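Local coordinates for TOG array regulator of axonemal microtubules protein 1 (Mus musculus, PDB 5DN7) that interacts with microtubules and promotes their polymerization through HEAT-repeat TOG regions, takes part in ciliogenesis and is required for control of cilium length, at residues A[70-75]-A[109-114]; A[78-83]-A[118-123]; A[114-119]-A[156-161]. All blocks are in the same frame, centred on the assembly; numbering follows the deposited sequence. Where two conformers were deposited one is given.

Contact 1: A[70-75]-A[109-114]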
ATOM      1  N   LEU A  70      -8.297 -16.216  -7.729  1.00 28.21           N
ATOM      2  CA  LEU A  70      -9.413 -16.475  -6.832  1.00 29.19           C
ATOM      3  C   LEU A  70      -9.493 -15.445  -5.696  1.00 33.74           C
ATOM      4  O   LEU A  70     -10.559 -14.857  -5.445  1.00 35.01           O
ATOM      5  CB  LEU A  70      -9.295 -17.877  -6.240  1.00 30.36           C
ATOM      6  CG  LEU A  70     -10.401 -18.223  -5.257  1.00 40.33           C
ATOM      7  CD1 LEU A  70     -11.731 -18.236  -6.000  1.00 44.93           C
ATOM      8  CD2 LEU A  70     -10.135 -19.554  -4.600  1.00 43.26           C
ATOM      9  N   LEU A  71      -8.368 -15.222  -5.019  1.00 31.45           N
ATOM     10  CA  LEU A  71      -8.318 -14.216  -3.959  1.00 24.09           C
ATOM     11  C   LEU A  71      -8.721 -12.837  -4.486  1.00 27.39           C
ATOM     12  O   LEU A  71      -9.432 -12.090  -3.819  1.00 31.67           O
ATOM     13  CB  LEU A  71      -6.925 -14.159  -3.331  1.00 21.71           C
ATOM     14  CG  LEU A  71      -6.488 -15.470  -2.665  1.00 28.38           C
ATOM     15  CD1 LEU A  71      -5.162 -15.317  -1.955  1.00 23.76           C
ATOM     16  CD2 LEU A  71      -7.542 -15.991  -1.706  1.00 25.97           C
ATOM     17  N   TYR A  72      -8.286 -12.516  -5.695  1.00 25.98           N
ATOM     18  CA  TYR A  72      -8.599 -11.229  -6.288  1.00 30.58           C
ATOM     19  C   TYR A  72     -10.102 -11.105  -6.495  1.00 35.37           C
ATOM     20  O   TYR A  72     -10.686 -10.039  -6.277  1.00 30.81           O
ATOM     21  CB  TYR A  72      -7.848 -11.053  -7.613  1.00 42.00           C
ATOM     22  CG  TYR A  72      -8.027  -9.696  -8.262  1.00 49.86           C
ATOM     23  CD1 TYR A  72      -7.396  -8.570  -7.741  1.00 49.24           C
ATOM     24  CD2 TYR A  72      -8.817  -9.542  -9.406  1.00 54.29           C
ATOM     25  CE1 TYR A  72      -7.547  -7.324  -8.329  1.00 53.86           C
ATOM     26  CE2 TYR A  72      -8.971  -8.301 -10.009  1.00 56.43           C
ATOM     27  CZ  TYR A  72      -8.335  -7.190  -9.461  1.00 60.29           C
ATOM     28  OH  TYR A  72      -8.479  -5.941 -10.038  1.00 58.02           O
ATOM     29  N   ASN A  73     -10.745 -12.162  -6.924  1.00 34.65           N
ATOM     30  CA  ASN A  73     -12.172 -12.140  -7.017  1.00 35.33           C
ATOM     31  C   ASN A  73     -12.893 -12.036  -5.692  1.00 31.92           C
ATOM     32  O   ASN A  73     -13.866 -11.381  -5.586  1.00 33.79           O
ATOM     33  CB  ASN A  73     -12.686 -13.257  -7.903  1.00 40.17           C
ATOM     34  CG  ASN A  73     -12.276 -13.076  -9.346  1.00 49.22           C
ATOM     35  OD1 ASN A  73     -11.814 -13.999  -9.965  1.00 58.49           O
ATOM     36  ND2 ASN A  73     -12.433 -11.893  -9.873  1.00 44.89           N
ATOM     37  N   LEU A  74     -12.385 -12.705  -4.686  1.00 31.14           N
ATOM     38  CA  LEU A  74     -13.006 -12.669  -3.368  1.00 32.31           C
ATOM     39  C   LEU A  74     -12.978 -11.260  -2.760  1.00 30.57           C
ATOM     40  O   LEU A  74     -13.838 -10.906  -1.956  1.00 35.00           O
ATOM     41  CB  LEU A  74     -12.316 -13.661  -2.441  1.00 31.88           C
ATOM     42  CG  LEU A  74     -12.553 -15.131  -2.786  1.00 33.89           C
ATOM     43  CD1 LEU A  74     -11.757 -16.049  -1.872  1.00 31.91           C
ATOM     44  CD2 LEU A  74     -14.043 -15.444  -2.691  1.00 36.19           C
ATOM     45  N   LEU A  75     -12.005 -10.448  -3.157  1.00 31.86           N
ATOM     46  CA  LEU A  75     -11.924  -9.080  -2.660  1.00 23.80           C
ATOM     47  C   LEU A  75     -13.000  -8.182  -3.274  1.00 35.69           C
ATOM     48  O   LEU A  75     -13.126  -7.018  -2.901  1.00 40.71           O
ATOM     49  CB  LEU A  75     -10.542  -8.494  -2.926  1.00 19.61           C
ATOM     50  CG  LEU A  75      -9.393  -9.193  -2.211  1.00 20.15           C
ATOM     51  CD1 LEU A  75      -8.088  -8.599  -2.662  1.00 23.01           C
ATOM     52  CD2 LEU A  75      -9.542  -9.082  -0.688  1.00 22.25           C
ATOM     53  N   ILE A 109      -0.071  -6.450  -5.749  1.00 29.81           N
ATOM     54  CA  ILE A 109      -0.302  -5.011  -5.595  1.00 32.29           C
ATOM     55  C   ILE A 109      -1.671  -4.573  -6.167  1.00 25.32           C
ATOM     56  O   ILE A 109      -2.327  -3.723  -5.578  1.00 21.01           O
ATOM     57  CB  ILE A 109       0.843  -4.171  -6.225  1.00 34.05           C
ATOM     58  CG1 ILE A 109       2.042  -4.147  -5.277  1.00 32.59           C
ATOM     59  CG2 ILE A 109       0.402  -2.729  -6.472  1.00 26.77           C
ATOM     60  CD1 ILE A 109       3.204  -3.237  -5.739  1.00 38.42           C
ATOM     61  N   ALA A 110      -2.122  -5.159  -7.275  1.00 24.09           N
ATOM     62  CA  ALA A 110      -3.439  -4.792  -7.802  1.00 26.84           C
ATOM     63  C   ALA A 110      -4.520  -5.188  -6.786  1.00 30.42           C
ATOM     64  O   ALA A 110      -5.444  -4.390  -6.453  1.00 27.33           O
ATOM     65  CB  ALA A 110      -3.692  -5.452  -9.145  1.00 26.74           C
ATOM     66  N   ALA A 111      -4.370  -6.409  -6.268  1.00 27.62           N
ATOM     67  CA  ALA A 111      -5.278  -6.908  -5.234  1.00 30.75           C
ATOM     68  C   ALA A 111      -5.306  -5.967  -4.037  1.00 26.49           C
ATOM     69  O   ALA A 111      -6.367  -5.652  -3.503  1.00 29.04           O
ATOM     70  CB  ALA A 111      -4.887  -8.313  -4.798  1.00 24.59           C
ATOM     71  N   SER A 112      -4.146  -5.487  -3.625  1.00 26.97           N
ATOM     72  CA  SER A 112      -4.095  -4.637  -2.446  1.00 23.91           C
ATOM     73  C   SER A 112      -4.643  -3.228  -2.703  1.00 28.19           C
ATOM     74  O   SER A 112      -5.248  -2.605  -1.814  1.00 29.05           O
ATOM     75  CB  SER A 112      -2.669  -4.579  -1.927  1.00 28.22           C
ATOM     76  OG  SER A 112      -2.238  -5.897  -1.607  1.00 30.55           O
ATOM     77  N   VAL A 113      -4.455  -2.725  -3.914  1.00 23.80           N
ATOM     78  CA  VAL A 113      -4.963  -1.407  -4.241  1.00 26.21           C
ATOM     79  C   VAL A 113      -6.500  -1.425  -4.272  1.00 29.49           C
ATOM     80  O   VAL A 113      -7.146  -0.460  -3.827  1.00 24.48           O
ATOM     81  CB  VAL A 113      -4.411  -0.891  -5.597  1.00 30.97           C
ATOM     82  CG1 VAL A 113      -5.164   0.373  -6.027  1.00 32.44           C
ATOM     83  CG2 VAL A 113      -2.919  -0.615  -5.490  1.00 25.87           C
ATOM     84  N   LYS A 114      -7.082  -2.512  -4.787  1.00 23.10           N
ATOM     85  CA  LYS A 114      -8.540  -2.640  -4.783  1.00 22.21           C
ATOM     86  C   LYS A 114      -9.206  -2.311  -3.428  1.00 32.93           C
ATOM     87  O   LYS A 114     -10.215  -1.607  -3.393  1.00 30.08           O
ATOM     88  CB  LYS A 114      -8.952  -4.049  -5.207  1.00 26.89           C
ATOM     89  CG  LYS A 114     -10.461  -4.231  -5.241  1.00 43.14           C
ATOM     90  CD  LYS A 114     -10.866  -5.668  -5.531  1.00 51.47           C
ATOM     91  CE  LYS A 114     -10.464  -6.090  -6.928  1.00 49.90           C
ATOM     92  NZ  LYS A 114     -10.873  -7.490  -7.225  1.00 46.68           N
TER
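Lys114 lays its ammonium group over the middle of the Tyr72 ring, with NZ 3.3 Å from the ring centroid and only 8° off the normal, a cation-pi contact made nearly face-on. The same nitrogen donates a hydrogen bond to the backbone at the ring's own root: Lys114 NZ to Tyr72 O is 2.7 Å, the donor standing above the carbonyl plane. One residue thus receives the lysine twice, through its pi face and through its peptide oxygen. The methylene before the charge joins in, since Lys114 CE lies 3.8 Å from the Tyr72 centroid as a CH-pi contact. A bend at chi3 (-66°) turns CE out of the otherwise extended lysine chain and over the ring.

Ala111 meets the ring in its plane, its CA 3.7 Å from Tyr72 CD1, and the Ala110 methyl lies 4.4 Å from Tyr72 CE1. An alanine in place of Tyr72 would probably deprive the ammonium of its pi partner and open a gap beside Ala110 and Ala111.

The two helical segments run almost parallel, 9° apart, and belong to successive predicted HEAT repeats, the fifth and sixth of the protein, within TOG region 2. The contact therefore joins neighbouring units of the solenoid. On its buried side Leu75 CD1 reaches the backbone at Ala111 O, 3.5 Å away, and also touches the Ala111 methyl. Leu75 CB in turn lies 3.9 Å from Lys114 CD, so that the lysine's aliphatic stem rests on the leucine before its tip reaches the tyrosine.

Farther out, Asp76 forms a salt bridge with Lys114 NZ and is likely to stabilise its positive charge. Leu75 is backed by Thr86 and Leu87 of helix 80-97, while Ser112 faces Ile130 and Phe131 of helix 121-138.

Contact 2: A[78-83]-A[118-123]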
ATOM      1  N   SER A  78     -19.201  -7.868  -1.492  1.00 29.98           N
ATOM      2  CA  SER A  78     -19.870  -6.721  -0.872  1.00 45.46           C
ATOM      3  C   SER A  78     -19.734  -6.746   0.633  1.00 44.88           C
ATOM      4  O   SER A  78     -19.839  -5.712   1.283  1.00 49.77           O
ATOM      5  CB  SER A  78     -21.358  -6.672  -1.242  1.00 50.82           C
ATOM      6  OG  SER A  78     -21.534  -6.401  -2.622  1.00 60.37           O
ATOM      7  N   ASN A  79     -19.517  -7.936   1.183  1.00 38.99           N
ATOM      8  CA  ASN A  79     -19.366  -8.102   2.613  1.00 36.63           C
ATOM      9  C   ASN A  79     -17.924  -7.901   3.061  1.00 35.88           C
ATOM     10  O   ASN A  79     -17.062  -8.717   2.751  1.00 35.68           O
ATOM     11  CB  ASN A  79     -19.860  -9.486   3.029  1.00 45.67           C
ATOM     12  CG  ASN A  79     -19.571  -9.794   4.480  1.00 56.74           C
ATOM     13  OD1 ASN A  79     -19.551  -8.899   5.327  1.00 57.47           O
ATOM     14  ND2 ASN A  79     -19.369 -11.072   4.786  1.00 64.65           N
ATOM     15  N   PHE A  80     -17.675  -6.837   3.825  1.00 37.05           N
ATOM     16  CA  PHE A  80     -16.303  -6.466   4.183  1.00 36.56           C
ATOM     17  C   PHE A  80     -15.616  -7.510   5.039  1.00 22.87           C
ATOM     18  O   PHE A  80     -14.406  -7.483   5.141  1.00 35.68           O
ATOM     19  CB  PHE A  80     -16.249  -5.116   4.916  1.00 30.32           C
ATOM     20  CG  PHE A  80     -16.576  -5.206   6.378  1.00 35.47           C
ATOM     21  CD1 PHE A  80     -17.891  -5.180   6.811  1.00 40.83           C
ATOM     22  CD2 PHE A  80     -15.564  -5.315   7.323  1.00 31.60           C
ATOM     23  CE1 PHE A  80     -18.194  -5.265   8.178  1.00 46.72           C
ATOM     24  CE2 PHE A  80     -15.849  -5.404   8.669  1.00 34.84           C
ATOM     25  CZ  PHE A  80     -17.163  -5.375   9.105  1.00 37.48           C
ATOM     26  N   LYS A  81     -16.371  -8.411   5.664  1.00 24.20           N
ATOM     27  CA  LYS A  81     -15.764  -9.440   6.514  1.00 32.91           C
ATOM     28  C   LYS A  81     -15.129 -10.539   5.659  1.00 33.00           C
ATOM     29  O   LYS A  81     -14.094 -11.130   6.033  1.00 34.05           O
ATOM     30  CB  LYS A  81     -16.799 -10.039   7.467  1.00 34.62           C
ATOM     31  CG  LYS A  81     -17.450  -9.020   8.407  1.00 37.46           C
ATOM     32  CD  LYS A  81     -18.674  -9.607   9.114  1.00 38.75           C
ATOM     33  CE  LYS A  81     -19.198  -8.675  10.207  1.00 39.92           C
ATOM     34  NZ  LYS A  81     -20.632  -8.946  10.551  1.00 43.77           N
ATOM     35  N   VAL A  82     -15.759 -10.803   4.515  1.00 29.04           N
ATOM     36  CA  VAL A  82     -15.180 -11.667   3.495  1.00 33.13           C
ATOM     37  C   VAL A  82     -13.911 -11.030   2.938  1.00 30.89           C
ATOM     38  O   VAL A  82     -12.891 -11.687   2.817  1.00 28.12           O
ATOM     39  CB  VAL A  82     -16.163 -11.943   2.344  1.00 28.86           C
ATOM     40  CG1 VAL A  82     -15.460 -12.681   1.221  1.00 28.80           C
ATOM     41  CG2 VAL A  82     -17.343 -12.751   2.848  1.00 29.05           C
ATOM     42  N   VAL A  83     -13.978  -9.742   2.621  1.00 25.69           N
ATOM     43  CA  VAL A  83     -12.800  -9.036   2.148  1.00 27.35           C
ATOM     44  C   VAL A  83     -11.666  -9.139   3.169  1.00 26.31           C
ATOM     45  O   VAL A  83     -10.530  -9.456   2.812  1.00 26.28           O
ATOM     46  CB  VAL A  83     -13.111  -7.556   1.865  1.00 26.06           C
ATOM     47  CG1 VAL A  83     -11.842  -6.812   1.495  1.00 21.94           C
ATOM     48  CG2 VAL A  83     -14.138  -7.444   0.758  1.00 28.06           C
ATOM     49  N   ASP A 118     -11.691   0.973   0.767  1.00 22.78           N
ATOM     50  CA  ASP A 118     -12.502   0.546   1.894  1.00 29.79           C
ATOM     51  C   ASP A 118     -11.987   1.174   3.183  1.00 32.65           C
ATOM     52  O   ASP A 118     -10.887   0.874   3.644  1.00 35.01           O
ATOM     53  CB  ASP A 118     -12.512  -0.985   1.996  1.00 38.98           C
ATOM     54  CG  ASP A 118     -13.430  -1.494   3.107  1.00 59.29           C
ATOM     55  OD1 ASP A 118     -14.081  -0.665   3.796  1.00 66.35           O
ATOM     56  OD2 ASP A 118     -13.515  -2.732   3.276  1.00 66.17           O
ATOM     57  N   ASN A 119     -12.804   2.043   3.760  1.00 30.68           N
ATOM     58  CA  ASN A 119     -12.378   2.914   4.832  1.00 31.52           C
ATOM     59  C   ASN A 119     -12.458   2.250   6.209  1.00 33.95           C
ATOM     60  O   ASN A 119     -12.870   2.881   7.178  1.00 36.48           O
ATOM     61  CB  ASN A 119     -13.240   4.187   4.816  1.00 42.44           C
ATOM     62  CG  ASN A 119     -12.642   5.300   5.641  1.00 56.55           C
ATOM     63  OD1 ASN A 119     -11.424   5.483   5.650  1.00 59.78           O
ATOM     64  ND2 ASN A 119     -13.487   6.034   6.372  1.00 65.64           N
ATOM     65  N   LYS A 120     -12.089   0.980   6.303  1.00 23.07           N
ATOM     66  CA  LYS A 120     -12.248   0.270   7.567  1.00 28.44           C
ATOM     67  C   LYS A 120     -10.905  -0.096   8.163  1.00 28.52           C
ATOM     68  O   LYS A 120     -10.001  -0.565   7.460  1.00 25.80           O
ATOM     69  CB  LYS A 120     -13.119  -0.979   7.388  1.00 25.81           C
ATOM     70  CG  LYS A 120     -14.569  -0.642   7.013  1.00 24.36           C
ATOM     71  CD  LYS A 120     -15.407  -1.893   6.840  1.00 22.52           C
ATOM     72  CE  LYS A 120     -16.895  -1.556   6.599  1.00 36.97           C
ATOM     73  NZ  LYS A 120     -17.123  -0.755   5.360  1.00 37.46           N
ATOM     74  N   LEU A 121     -10.782   0.121   9.466  1.00 21.14           N
ATOM     75  CA  LEU A 121      -9.538  -0.134  10.143  1.00 20.58           C
ATOM     76  C   LEU A 121      -9.094  -1.598  10.033  1.00 18.82           C
ATOM     77  O   LEU A 121      -7.907  -1.843   9.867  1.00 23.04           O
ATOM     78  CB  LEU A 121      -9.644   0.301  11.611  1.00 27.01           C
ATOM     79  CG  LEU A 121      -8.405   0.192  12.500  1.00 33.53           C
ATOM     80  CD1 LEU A 121      -8.365   1.328  13.543  1.00 29.19           C
ATOM     81  CD2 LEU A 121      -8.376  -1.172  13.207  1.00 34.37           C
ATOM     82  N   VAL A 122      -9.993  -2.577  10.127  1.00 18.52           N
ATOM     83  CA  VAL A 122      -9.517  -3.979  10.051  1.00 24.95           C
ATOM     84  C   VAL A 122      -8.874  -4.281   8.667  1.00 21.24           C
ATOM     85  O   VAL A 122      -7.794  -4.936   8.534  1.00 30.50           O
ATOM     86  CB  VAL A 122     -10.662  -5.001  10.353  1.00 22.49           C
ATOM     87  CG1 VAL A 122     -10.926  -5.103  11.865  1.00 21.01           C
ATOM     88  CG2 VAL A 122     -11.917  -4.648   9.608  1.00 20.79           C
ATOM     89  N   ILE A 123      -9.515  -3.725   7.643  1.00 17.48           N
ATOM     90  CA  ILE A 123      -9.018  -3.806   6.288  1.00 18.51           C
ATOM     91  C   ILE A 123      -7.632  -3.176   6.187  1.00 19.45           C
ATOM     92  O   ILE A 123      -6.689  -3.838   5.777  1.00 19.56           O
ATOM     93  CB  ILE A 123      -9.994  -3.135   5.307  1.00 16.84           C
ATOM     94  CG1 ILE A 123     -11.298  -3.926   5.275  1.00 21.49           C
ATOM     95  CG2 ILE A 123      -9.396  -3.033   3.916  1.00 16.16           C
ATOM     96  CD1 ILE A 123     -11.090  -5.411   5.205  1.00 22.06           C
TER
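Phe80 and Lys120 cross at about a right angle, the lysine chain passing over one face of the ring. Lys120 CD stands 3.4 Å above the Phe80 ring plane, displaced toward the rim on the side of CG and CD2, in a CH-pi contact. Lys81 CG covers the opposite face, so the ring lies between the aliphatic parts of two lysines. With Phe80 CG set between the backbone N and the carbonyl carbon (chi1 81°), the ring starts off toward Lys120. At the ring edge, Val122 CG2 comes within 4.1 Å of Phe80 CE2.

Beyond the ring, a turn at chi4 (61°) brings Lys120 NZ to 3.4 Å from Asp118 OD1, a long and weak salt bridge. The other carboxylate oxygen, Asp118 OD2, is 4.0 Å from Phe80 CB. Deeper in, Val83 and Ile123 also cross at about a right angle, Val83 CG1 lying 4.0 Å from Ile123 CD1.

The contact joins the starts of helix 80-97 and helix 121-138 with the turns leading into them, each turn linking two helices of one predicted HEAT repeat. In TOG domains such turns generally line the tubulin-binding face. His84 and Leu87 continue the interface, while Val82 faces helix 40-52.

Contact 3: A[114-119]-A[156-161]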
ATOM      1  N   LYS A 114      -7.082  -2.512  -4.787  1.00 23.10           N
ATOM      2  CA  LYS A 114      -8.540  -2.640  -4.783  1.00 22.21           C
ATOM      3  C   LYS A 114      -9.206  -2.311  -3.428  1.00 32.93           C
ATOM      4  O   LYS A 114     -10.215  -1.607  -3.393  1.00 30.08           O
ATOM      5  CB  LYS A 114      -8.952  -4.049  -5.207  1.00 26.89           C
ATOM      6  CG  LYS A 114     -10.461  -4.231  -5.241  1.00 43.14           C
ATOM      7  CD  LYS A 114     -10.866  -5.668  -5.531  1.00 51.47           C
ATOM      8  CE  LYS A 114     -10.464  -6.090  -6.928  1.00 49.90           C
ATOM      9  NZ  LYS A 114     -10.873  -7.490  -7.225  1.00 46.68           N
ATOM     10  N   VAL A 115      -8.653  -2.811  -2.320  1.00 21.93           N
ATOM     11  CA  VAL A 115      -9.293  -2.640  -1.018  1.00 20.37           C
ATOM     12  C   VAL A 115      -8.914  -1.325  -0.326  1.00 23.11           C
ATOM     13  O   VAL A 115      -9.367  -1.061   0.778  1.00 24.62           O
ATOM     14  CB  VAL A 115      -8.966  -3.814  -0.052  1.00 19.46           C
ATOM     15  CG1 VAL A 115      -9.494  -5.126  -0.611  1.00 19.65           C
ATOM     16  CG2 VAL A 115      -7.449  -3.879   0.267  1.00 24.56           C
ATOM     17  N   LEU A 116      -8.086  -0.502  -0.957  1.00 20.34           N
ATOM     18  CA  LEU A 116      -7.733   0.785  -0.367  1.00 16.96           C
ATOM     19  C   LEU A 116      -8.918   1.764  -0.308  1.00 27.73           C
ATOM     20  O   LEU A 116      -8.889   2.741   0.456  1.00 28.83           O
ATOM     21  CB  LEU A 116      -6.602   1.431  -1.140  1.00 15.31           C
ATOM     22  CG  LEU A 116      -5.227   0.772  -1.218  1.00 23.12           C
ATOM     23  CD1 LEU A 116      -4.328   1.746  -1.947  1.00 26.24           C
ATOM     24  CD2 LEU A 116      -4.668   0.434   0.155  1.00 25.55           C
ATOM     25  N   ALA A 117      -9.933   1.522  -1.138  1.00 27.85           N
ATOM     26  CA  ALA A 117     -11.134   2.340  -1.141  1.00 32.95           C
ATOM     27  C   ALA A 117     -11.963   2.090   0.100  1.00 36.21           C
ATOM     28  O   ALA A 117     -12.844   2.891   0.439  1.00 30.77           O
ATOM     29  CB  ALA A 117     -11.974   2.059  -2.379  1.00 35.98           C
ATOM     30  N   ASP A 118     -11.691   0.973   0.767  1.00 22.78           N
ATOM     31  CA  ASP A 118     -12.502   0.546   1.894  1.00 29.79           C
ATOM     32  C   ASP A 118     -11.987   1.174   3.183  1.00 32.65           C
ATOM     33  O   ASP A 118     -10.887   0.874   3.644  1.00 35.01           O
ATOM     34  CB  ASP A 118     -12.512  -0.985   1.996  1.00 38.98           C
ATOM     35  CG  ASP A 118     -13.430  -1.494   3.107  1.00 59.29           C
ATOM     36  OD1 ASP A 118     -14.081  -0.665   3.796  1.00 66.35           O
ATOM     37  OD2 ASP A 118     -13.515  -2.732   3.276  1.00 66.17           O
ATOM     38  N   ASN A 119     -12.804   2.043   3.760  1.00 30.68           N
ATOM     39  CA  ASN A 119     -12.378   2.914   4.832  1.00 31.52           C
ATOM     40  C   ASN A 119     -12.458   2.250   6.209  1.00 33.95           C
ATOM     41  O   ASN A 119     -12.870   2.881   7.178  1.00 36.48           O
ATOM     42  CB  ASN A 119     -13.240   4.187   4.816  1.00 42.44           C
ATOM     43  CG  ASN A 119     -12.642   5.300   5.641  1.00 56.55           C
ATOM     44  OD1 ASN A 119     -11.424   5.483   5.650  1.00 59.78           O
ATOM     45  ND2 ASN A 119     -13.487   6.034   6.372  1.00 65.64           N
ATOM     46  N   SER A 156     -10.661   8.904  -4.527  1.00 17.41           N
ATOM     47  CA  SER A 156      -9.737   9.723  -3.754  1.00 16.70           C
ATOM     48  C   SER A 156      -9.167   9.023  -2.488  1.00 15.91           C
ATOM     49  O   SER A 156      -8.068   9.379  -2.028  1.00 15.10           O
ATOM     50  CB  SER A 156     -10.400  11.054  -3.373  1.00 23.20           C
ATOM     51  OG  SER A 156     -11.566  10.857  -2.608  1.00 27.03           O
ATOM     52  N   ARG A 157      -9.853   8.025  -1.934  1.00 15.92           N
ATOM     53  CA  ARG A 157      -9.258   7.313  -0.800  0.53 20.32           C
ATOM     54  C   ARG A 157      -8.075   6.456  -1.255  1.00 20.92           C
ATOM     55  O   ARG A 157      -7.109   6.280  -0.507  1.00 19.06           O
ATOM     56  CB  ARG A 157     -10.269   6.436  -0.056  0.53 23.79           C
ATOM     57  CG  ARG A 157      -9.670   5.878   1.245  0.53 26.35           C
ATOM     58  CD  ARG A 157     -10.604   4.965   2.018  0.53 30.71           C
ATOM     59  NE  ARG A 157      -9.910   3.757   2.457  0.53 36.38           N
ATOM     60  CZ  ARG A 157      -9.126   3.687   3.528  0.53 36.24           C
ATOM     61  NH1 ARG A 157      -8.943   4.763   4.285  0.53 41.35           N
ATOM     62  NH2 ARG A 157      -8.533   2.541   3.846  0.53 28.28           N
ATOM     63  N   VAL A 158      -8.137   5.936  -2.481  1.00 24.24           N
ATOM     64  CA  VAL A 158      -7.013   5.212  -3.061  1.00 20.32           C
ATOM     65  C   VAL A 158      -5.808   6.135  -3.131  1.00 16.70           C
ATOM     66  O   VAL A 158      -4.729   5.767  -2.692  1.00 16.28           O
ATOM     67  CB  VAL A 158      -7.340   4.664  -4.474  1.00 14.68           C
ATOM     68  CG1 VAL A 158      -6.066   4.198  -5.187  1.00 14.32           C
ATOM     69  CG2 VAL A 158      -8.345   3.536  -4.365  1.00 18.71           C
ATOM     70  N   ARG A 159      -6.007   7.340  -3.662  1.00 15.35           N
ATOM     71  CA  ARG A 159      -4.919   8.310  -3.784  1.00 19.60           C
ATOM     72  C   ARG A 159      -4.331   8.662  -2.407  1.00 13.26           C
ATOM     73  O   ARG A 159      -3.097   8.669  -2.204  1.00 17.94           O
ATOM     74  CB  ARG A 159      -5.419   9.568  -4.519  1.00 14.48           C
ATOM     75  CG  ARG A 159      -6.035   9.247  -5.912  1.00 15.21           C
ATOM     76  CD  ARG A 159      -6.057  10.435  -6.851  1.00 15.96           C
ATOM     77  NE  ARG A 159      -6.828  11.565  -6.337  1.00 16.68           N
ATOM     78  CZ  ARG A 159      -8.162  11.663  -6.397  1.00 23.47           C
ATOM     79  NH1 ARG A 159      -8.889  10.685  -6.933  1.00 18.59           N
ATOM     80  NH2 ARG A 159      -8.769  12.747  -5.912  1.00 19.08           N
ATOM     81  N   GLU A 160      -5.236   8.955  -1.472  1.00 19.89           N
ATOM     82  CA  GLU A 160      -4.865   9.287  -0.101  1.00 22.58           C
ATOM     83  C   GLU A 160      -3.973   8.206   0.530  1.00 14.98           C
ATOM     84  O   GLU A 160      -2.916   8.507   1.061  1.00 12.40           O
ATOM     85  CB  GLU A 160      -6.113   9.487   0.752  1.00 15.84           C
ATOM     86  CG  GLU A 160      -5.835  10.203   2.069  1.00 20.59           C
ATOM     87  CD  GLU A 160      -6.984  10.084   3.098  1.00 32.05           C
ATOM     88  OE1 GLU A 160      -8.169   9.910   2.712  1.00 29.06           O
ATOM     89  OE2 GLU A 160      -6.683  10.181   4.310  1.00 32.70           O
ATOM     90  N   GLU A 161      -4.424   6.956   0.446  1.00 13.57           N
ATOM     91  CA  GLU A 161      -3.693   5.821   0.986  1.00 12.32           C
ATOM     92  C   GLU A 161      -2.398   5.498   0.250  1.00 18.90           C
ATOM     93  O   GLU A 161      -1.466   5.004   0.864  1.00 22.54           O
ATOM     94  CB  GLU A 161      -4.590   4.593   0.986  1.00 23.21           C
ATOM     95  CG  GLU A 161      -5.627   4.659   2.092  1.00 29.06           C
ATOM     96  CD  GLU A 161      -4.978   4.782   3.468  1.00 35.64           C
ATOM     97  OE1 GLU A 161      -4.625   3.740   4.062  1.00 31.21           O
ATOM     98  OE2 GLU A 161      -4.824   5.922   3.960  1.00 36.77           O
TER
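Arg157, in the one of its two modelled conformers described here, has its guanidinium between Asn119 and Glu161: Asn119 CA stands 3.5 Å above the plane on one side and Glu161 CG 3.8 Å above it on the other, each over the centre. Ala117 C lies at the edge of the group, near its plane. The Asn119 amide is turned 59° from the guanidinium, and its OD1 comes to 2.9 Å from Arg157 NH1 without the alignment of a good bond. The second conformer makes all these positions less certain.

The backbone of 116-118 meets the arginine with successive carbonyl oxygens. The modelled bond from Arg157 NE to Leu116 O, 2.5 Å long and strongly bent (115° at the hydrogen), is doubtful. Ala117 O is beside Arg157 CD, while Asp118 O lies 2.9 Å from Arg157 NH2. Arg157 CG is anti to the backbone N (chi1 -171°), which starts the chain on its way to these carbonyls.

Here the loop between the two helices of the predicted sixth HEAT repeat rests on the first turns of helix 156-172, in the predicted seventh. Side by side with the polar cluster runs an apolar seam: Leu116 CB is 4.2 Å from Val158 CG2, and the Ala117 methyl touches that same branch. Leu116 CD1 reaches on to Glu161 CB, 4.1 Å away, the two side chains crossing at a slant.

The second shell fixes Glu161. Its carboxylate turns to other partners, OE1 being hydrogen-bonded to the Tyr127 hydroxyl of helix 121-138 and OE2 to Asn164 ND2. Tyr127 also packs against Leu116.

In the fold
The three contacts tie three successive predicted HEAT repeats of this TOG domain together: contacts 1 and 2 join the fifth to the sixth, and contact 3 joins the sixth to the seventh. Their centres are about 12 to 13 Å apart. The segments of contacts 1 and 3 share Lys114, and those of contacts 2 and 3 share Asp118 and Asn119. Val115, in the 114-119 segment, packs on contacts 1 and 2, its CG1 being 3.6 Å from Val83 CG1 of contact 2 and 4.0 Å from Leu75 CD2 of contact 1. The loop after helix 105-114 thus faces one repeat with one side and the next with another, as expected of a continuous solenoid.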